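Local coordinates for nuclear polyadenylated rna-binding protein NAB2 (PDB 2V75) that binds the poly(A) tails of mRNAs and pre-mRNAs, protecting them from the exosome, and takes part in tail-length control and nuclear export, for which this N-terminal domain is required, at residues Y6-L18 / I28-V40. Sequence-based numbering, arbitrary orientation.
Sequences YTENLKVIVAEKL and IKYVAEYIVLLIV
Ala-32 is the knob at the middle of this helix pair: its CB drops into a hole lined by Lys-11, Val-14, Ala-15 and Leu-18, and rests 3.6 Å from the carbonyl O of Lys-11. One turn on, Val-36 fills the next hole, among Thr-7, Leu-10, Lys-11 and Val-14. There its CG2 lies 3.7 Å from Lys-11 CG, while CG1 presses against Thr-7 CG2 at 3.5 Å, a tight fit for two methyls. Toward the other end, Ala-15 CB meets Ile-28 CG2 at 3.6 Å, and Leu-18 lays CD1 against both Ile-28 O and Val-31 CG1. With Ala-15 and Ala-32 at the crossing, the axes, at 128°, come within 8.5 Å, a closeness these small side chains probably permit.

On the solvent-facing edge of the pair Lys-11 passes from apolar packing to charge pairing. With CG anti to its carbonyl carbon (chi1 -75°) and the chain extended beyond, its methylenes run across Val-36 and then over the carboxylate face of Glu-33. NZ stands above that face too, 3.4 Å from both Glu-33 OE1 and OE2 and in line with neither, so both bonds of this salt bridge are weak. Its shorter bond, 2.9 Å, goes to Glu-8 OE2 one turn back, reached on the syn side but 28° out of the carboxylate plane. A methionine in its place would probably leave the carboxylates of Glu-8 and Glu-33 facing each other with no positive charge between them.

Both helices belong to the N-terminal, Mlp1-binding domain, an all-helical bundle of the PWI-like clan. Helix 84-93 packs on helix 7-18 through Ile-13, whereas helix 45-55 meets helix 28-40 at Ile-35 and Leu-38; helix 61-79 touches both, at Lys-17 and Ile-39.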
loop_
_atom_site.group_PDB
_atom_site.type_symbol
_atom_site.label_atom_id
_atom_site.label_comp_id
_atom_site.label_asym_id
_atom_site.label_seq_id
_atom_site.Cartn_x
_atom_site.Cartn_y
_atom_site.Cartn_z
ATOM N N TYR A 6 -3.934 -9.206 10.493
ATOM C CA TYR A 6 -4.092 -7.919 9.737
ATOM C C TYR A 6 -3.658 -7.986 8.252
ATOM O O TYR A 6 -3.768 -7.025 7.525
ATOM C CB TYR A 6 -3.324 -6.792 10.453
ATOM C CG TYR A 6 -3.767 -6.532 11.883
ATOM C CD1 TYR A 6 -5.070 -6.126 12.165
ATOM C CD2 TYR A 6 -2.893 -6.708 12.953
ATOM C CE1 TYR A 6 -5.491 -5.895 13.471
ATOM C CE2 TYR A 6 -3.302 -6.485 14.266
ATOM C CZ TYR A 6 -4.602 -6.075 14.521
ATOM O OH TYR A 6 -5.029 -5.847 15.821
ATOM N N THR A 7 -3.155 -9.103 7.765
ATOM C CA THR A 7 -2.646 -9.118 6.403
ATOM C C THR A 7 -3.755 -9.012 5.342
ATOM O O THR A 7 -3.573 -8.401 4.280
ATOM C CB THR A 7 -1.818 -10.391 6.206
ATOM O OG1 THR A 7 -0.662 -10.293 7.044
ATOM C CG2 THR A 7 -1.385 -10.548 4.768
ATOM N N GLU A 8 -4.917 -9.589 5.622
ATOM C CA GLU A 8 -5.977 -9.580 4.614
ATOM C C GLU A 8 -6.579 -8.183 4.505
ATOM O O GLU A 8 -6.770 -7.657 3.411
ATOM C CB GLU A 8 -7.042 -10.654 4.900
ATOM C CG GLU A 8 -6.576 -12.094 4.667
ATOM C CD GLU A 8 -5.975 -12.329 3.280
ATOM O OE1 GLU A 8 -6.661 -12.097 2.264
ATOM O OE2 GLU A 8 -4.807 -12.764 3.188
ATOM N N ASN A 9 -6.805 -7.530 5.631
ATOM C CA ASN A 9 -7.255 -6.144 5.591
ATOM C C ASN A 9 -6.214 -5.176 5.034
ATOM O O ASN A 9 -6.570 -4.198 4.381
ATOM C CB ASN A 9 -7.719 -5.690 6.962
ATOM C CG ASN A 9 -9.103 -6.213 7.291
ATOM O OD1 ASN A 9 -9.903 -6.486 6.389
ATOM N ND2 ASN A 9 -9.391 -6.374 8.577
ATOM N N LEU A 10 -4.937 -5.429 5.288
ATOM C CA LEU A 10 -3.915 -4.574 4.689
ATOM C C LEU A 10 -3.889 -4.652 3.158
ATOM O O LEU A 10 -3.738 -3.646 2.476
ATOM C CB LEU A 10 -2.546 -4.884 5.289
ATOM C CG LEU A 10 -1.528 -3.812 4.968
ATOM C CD1 LEU A 10 -1.885 -2.401 5.465
ATOM C CD2 LEU A 10 -0.152 -4.230 5.485
ATOM N N LYS A 11 -4.086 -5.847 2.624
ATOM C CA LYS A 11 -4.074 -6.023 1.169
ATOM C C LYS A 11 -5.241 -5.251 0.583
ATOM O O LYS A 11 -5.118 -4.585 -0.426
ATOM C CB LYS A 11 -4.161 -7.487 0.827
ATOM C CG LYS A 11 -2.894 -8.323 1.044
ATOM C CD LYS A 11 -3.186 -9.779 0.595
ATOM C CE LYS A 11 -2.259 -10.769 1.251
ATOM N NZ LYS A 11 -2.839 -12.123 1.213
ATOM N N VAL A 12 -6.371 -5.271 1.268
ATOM C CA VAL A 12 -7.536 -4.489 0.803
ATOM C C VAL A 12 -7.258 -3.001 0.886
ATOM O O VAL A 12 -7.474 -2.243 -0.060
ATOM C CB VAL A 12 -8.797 -4.806 1.591
ATOM C CG1 VAL A 12 -9.882 -3.759 1.313
ATOM C CG2 VAL A 12 -9.340 -6.204 1.250
ATOM N N ILE A 13 -6.630 -2.571 1.973
ATOM C CA ILE A 13 -6.354 -1.140 2.173
ATOM C C ILE A 13 -5.369 -0.622 1.158
ATOM O O ILE A 13 -5.515 0.465 0.605
ATOM C CB ILE A 13 -5.823 -0.866 3.594
ATOM C CG1 ILE A 13 -6.985 -0.929 4.589
ATOM C CG2 ILE A 13 -5.097 0.494 3.685
ATOM C CD1 ILE A 13 -6.465 -1.058 6.052
ATOM N N VAL A 14 -4.375 -1.432 0.846
ATOM C CA VAL A 14 -3.405 -1.056 -0.204
ATOM C C VAL A 14 -4.051 -0.966 -1.602
ATOM O O VAL A 14 -3.834 0.008 -2.328
ATOM C CB VAL A 14 -2.190 -2.005 -0.156
ATOM C CG1 VAL A 14 -1.196 -1.732 -1.343
ATOM C CG2 VAL A 14 -1.430 -1.837 1.155
ATOM N N ALA A 15 -4.847 -1.969 -1.953
ATOM C CA ALA A 15 -5.670 -1.924 -3.158
ATOM C C ALA A 15 -6.542 -0.667 -3.246
ATOM O O ALA A 15 -6.696 -0.102 -4.320
ATOM C CB ALA A 15 -6.506 -3.228 -3.298
ATOM N N GLU A 16 -7.140 -0.242 -2.137
ATOM C CA GLU A 16 -7.993 0.936 -2.154
ATOM C C GLU A 16 -7.166 2.182 -2.496
ATOM O O GLU A 16 -7.606 3.068 -3.254
ATOM C CB GLU A 16 -8.711 1.104 -0.808
ATOM C CG GLU A 16 -9.653 0.003 -0.507
ATOM C CD GLU A 16 -10.891 0.015 -1.372
ATOM O OE1 GLU A 16 -11.406 1.089 -1.770
ATOM O OE2 GLU A 16 -11.475 -1.072 -1.528
ATOM N N LYS A 17 -5.977 2.231 -1.928
ATOM C CA LYS A 17 -5.048 3.350 -2.179
ATOM C C LYS A 17 -4.615 3.368 -3.642
ATOM O O LYS A 17 -4.736 4.390 -4.333
ATOM C CB LYS A 17 -3.865 3.252 -1.241
ATOM C CG LYS A 17 -2.774 4.340 -1.434
ATOM C CD LYS A 17 -3.246 5.714 -1.112
ATOM C CE LYS A 17 -2.051 6.665 -1.291
ATOM N NZ LYS A 17 -2.307 8.001 -0.766
ATOM N N LEU A 18 -4.195 2.207 -4.139
ATOM C CA LEU A 18 -3.829 2.048 -5.565
ATOM C C LEU A 18 -4.952 2.438 -6.524
ATOM O O LEU A 18 -4.750 3.085 -7.572
ATOM C CB LEU A 18 -3.373 0.613 -5.791
ATOM C CG LEU A 18 -2.107 0.157 -5.060
ATOM C CD1 LEU A 18 -1.924 -1.353 -5.398
ATOM C CD2 LEU A 18 -0.896 1.015 -5.477
ATOM N N ILE A 28 -3.780 -4.308 -9.741
ATOM C CA ILE A 28 -3.838 -3.753 -8.384
ATOM C C ILE A 28 -3.721 -4.864 -7.345
ATOM O O ILE A 28 -2.979 -4.705 -6.401
ATOM C CB ILE A 28 -5.118 -2.927 -8.179
ATOM C CG1 ILE A 28 -4.972 -1.581 -8.886
ATOM C CG2 ILE A 28 -5.418 -2.692 -6.719
ATOM C CD1 ILE A 28 -6.357 -0.854 -9.006
ATOM N N LYS A 29 -4.416 -5.974 -7.552
ATOM C CA LYS A 29 -4.494 -7.056 -6.572
ATOM C C LYS A 29 -3.073 -7.599 -6.394
ATOM O O LYS A 29 -2.618 -7.839 -5.275
ATOM C CB LYS A 29 -5.433 -8.129 -7.059
ATOM C CG LYS A 29 -5.763 -9.202 -6.031
ATOM C CD LYS A 29 -6.824 -10.209 -6.522
ATOM C CE LYS A 29 -8.251 -9.700 -6.306
ATOM N NZ LYS A 29 -8.437 -9.198 -4.911
ATOM N N TYR A 30 -2.351 -7.730 -7.503
ATOM C CA TYR A 30 -0.983 -8.265 -7.422
ATOM C C TYR A 30 -0.041 -7.303 -6.740
ATOM O O TYR A 30 0.707 -7.733 -5.849
ATOM C CB TYR A 30 -0.427 -8.557 -8.807
ATOM C CG TYR A 30 1.019 -9.030 -8.793
ATOM C CD1 TYR A 30 1.337 -10.289 -8.333
ATOM C CD2 TYR A 30 2.059 -8.233 -9.259
ATOM C CE1 TYR A 30 2.659 -10.746 -8.350
ATOM C CE2 TYR A 30 3.398 -8.681 -9.259
ATOM C CZ TYR A 30 3.680 -9.942 -8.779
ATOM O OH TYR A 30 4.972 -10.454 -8.806
ATOM N N VAL A 31 -0.056 -6.031 -7.158
ATOM C CA VAL A 31 0.787 -4.991 -6.516
ATOM C C VAL A 31 0.473 -4.950 -5.003
ATOM O O VAL A 31 1.389 -4.924 -4.170
ATOM C CB VAL A 31 0.663 -3.610 -7.183
ATOM C CG1 VAL A 31 1.468 -2.523 -6.420
ATOM C CG2 VAL A 31 1.068 -3.645 -8.669
ATOM N N ALA A 32 -0.794 -4.989 -4.624
ATOM C CA ALA A 32 -1.154 -4.988 -3.209
ATOM C C ALA A 32 -0.579 -6.218 -2.492
ATOM O O ALA A 32 -0.017 -6.132 -1.388
ATOM C CB ALA A 32 -2.682 -4.934 -3.050
ATOM N N GLU A 33 -0.655 -7.376 -3.123
ATOM C CA GLU A 33 -0.121 -8.586 -2.499
ATOM C C GLU A 33 1.391 -8.478 -2.347
ATOM O O GLU A 33 1.957 -8.951 -1.352
ATOM C CB GLU A 33 -0.484 -9.804 -3.328
ATOM C CG GLU A 33 -1.944 -10.224 -3.142
ATOM C CD GLU A 33 -2.105 -11.439 -2.232
ATOM O OE1 GLU A 33 -1.095 -11.912 -1.651
ATOM O OE2 GLU A 33 -3.250 -11.948 -2.136
ATOM N N TYR A 34 2.035 -7.922 -3.361
ATOM C CA TYR A 34 3.494 -7.861 -3.353
ATOM C C TYR A 34 3.910 -6.894 -2.242
ATOM O O TYR A 34 4.833 -7.185 -1.474
ATOM C CB TYR A 34 4.043 -7.347 -4.673
ATOM C CG TYR A 34 5.452 -7.758 -4.955
ATOM C CD1 TYR A 34 5.741 -8.907 -5.637
ATOM C CD2 TYR A 34 6.517 -7.021 -4.498
ATOM C CE1 TYR A 34 7.065 -9.296 -5.882
ATOM C CE2 TYR A 34 7.809 -7.412 -4.726
ATOM C CZ TYR A 34 8.098 -8.549 -5.395
ATOM O OH TYR A 34 9.447 -8.832 -5.564
ATOM N N ILE A 35 3.235 -5.763 -2.159
ATOM C CA ILE A 35 3.516 -4.784 -1.104
ATOM C C ILE A 35 3.388 -5.369 0.304
ATOM O O ILE A 35 4.289 -5.253 1.138
ATOM C CB ILE A 35 2.701 -3.485 -1.270
ATOM C CG1 ILE A 35 3.175 -2.736 -2.530
ATOM C CG2 ILE A 35 2.781 -2.642 0.037
ATOM C CD1 ILE A 35 2.332 -1.482 -2.824
ATOM N N VAL A 36 2.314 -6.092 0.542
ATOM C CA VAL A 36 2.104 -6.683 1.837
ATOM C C VAL A 36 3.107 -7.778 2.135
ATOM O O VAL A 36 3.540 -7.900 3.265
ATOM C CB VAL A 36 0.660 -7.150 1.940
ATOM C CG1 VAL A 36 0.455 -8.046 3.170
ATOM C CG2 VAL A 36 -0.238 -5.906 1.890
ATOM N N LEU A 37 3.521 -8.550 1.129
ATOM C CA LEU A 37 4.596 -9.512 1.285
ATOM C C LEU A 37 5.879 -8.815 1.765
ATOM O O LEU A 37 6.571 -9.354 2.657
ATOM C CB LEU A 37 4.878 -10.230 -0.046
ATOM C CG LEU A 37 6.073 -11.173 -0.114
ATOM C CD1 LEU A 37 5.830 -12.443 0.672
ATOM C CD2 LEU A 37 6.404 -11.532 -1.562
ATOM N N LEU A 38 6.206 -7.687 1.145
ATOM C CA LEU A 38 7.457 -6.971 1.471
ATOM C C LEU A 38 7.368 -6.421 2.907
ATOM O O LEU A 38 8.308 -6.513 3.662
ATOM C CB LEU A 38 7.686 -5.842 0.472
ATOM C CG LEU A 38 8.087 -6.333 -0.935
ATOM C CD1 LEU A 38 8.058 -5.181 -1.926
ATOM C CD2 LEU A 38 9.424 -7.076 -0.850
ATOM N N ILE A 39 6.208 -5.914 3.297
ATOM C CA ILE A 39 6.050 -5.217 4.586
ATOM C C ILE A 39 5.987 -6.217 5.701
ATOM O O ILE A 39 6.770 -6.154 6.644
ATOM C CB ILE A 39 4.824 -4.307 4.642
ATOM C CG1 ILE A 39 5.055 -3.101 3.730
ATOM C CG2 ILE A 39 4.512 -3.933 6.114
ATOM C CD1 ILE A 39 3.840 -2.190 3.524
ATOM N N VAL A 40 5.117 -7.213 5.555
ATOM C CA VAL A 40 4.981 -8.198 6.590
ATOM C C VAL A 40 6.290 -8.903 6.901
ATOM O O VAL A 40 6.513 -9.349 8.019
ATOM C CB VAL A 40 3.950 -9.238 6.165
ATOM C CG1 VAL A 40 4.249 -10.564 6.851
ATOM C CG2 VAL A 40 2.573 -8.665 6.495
#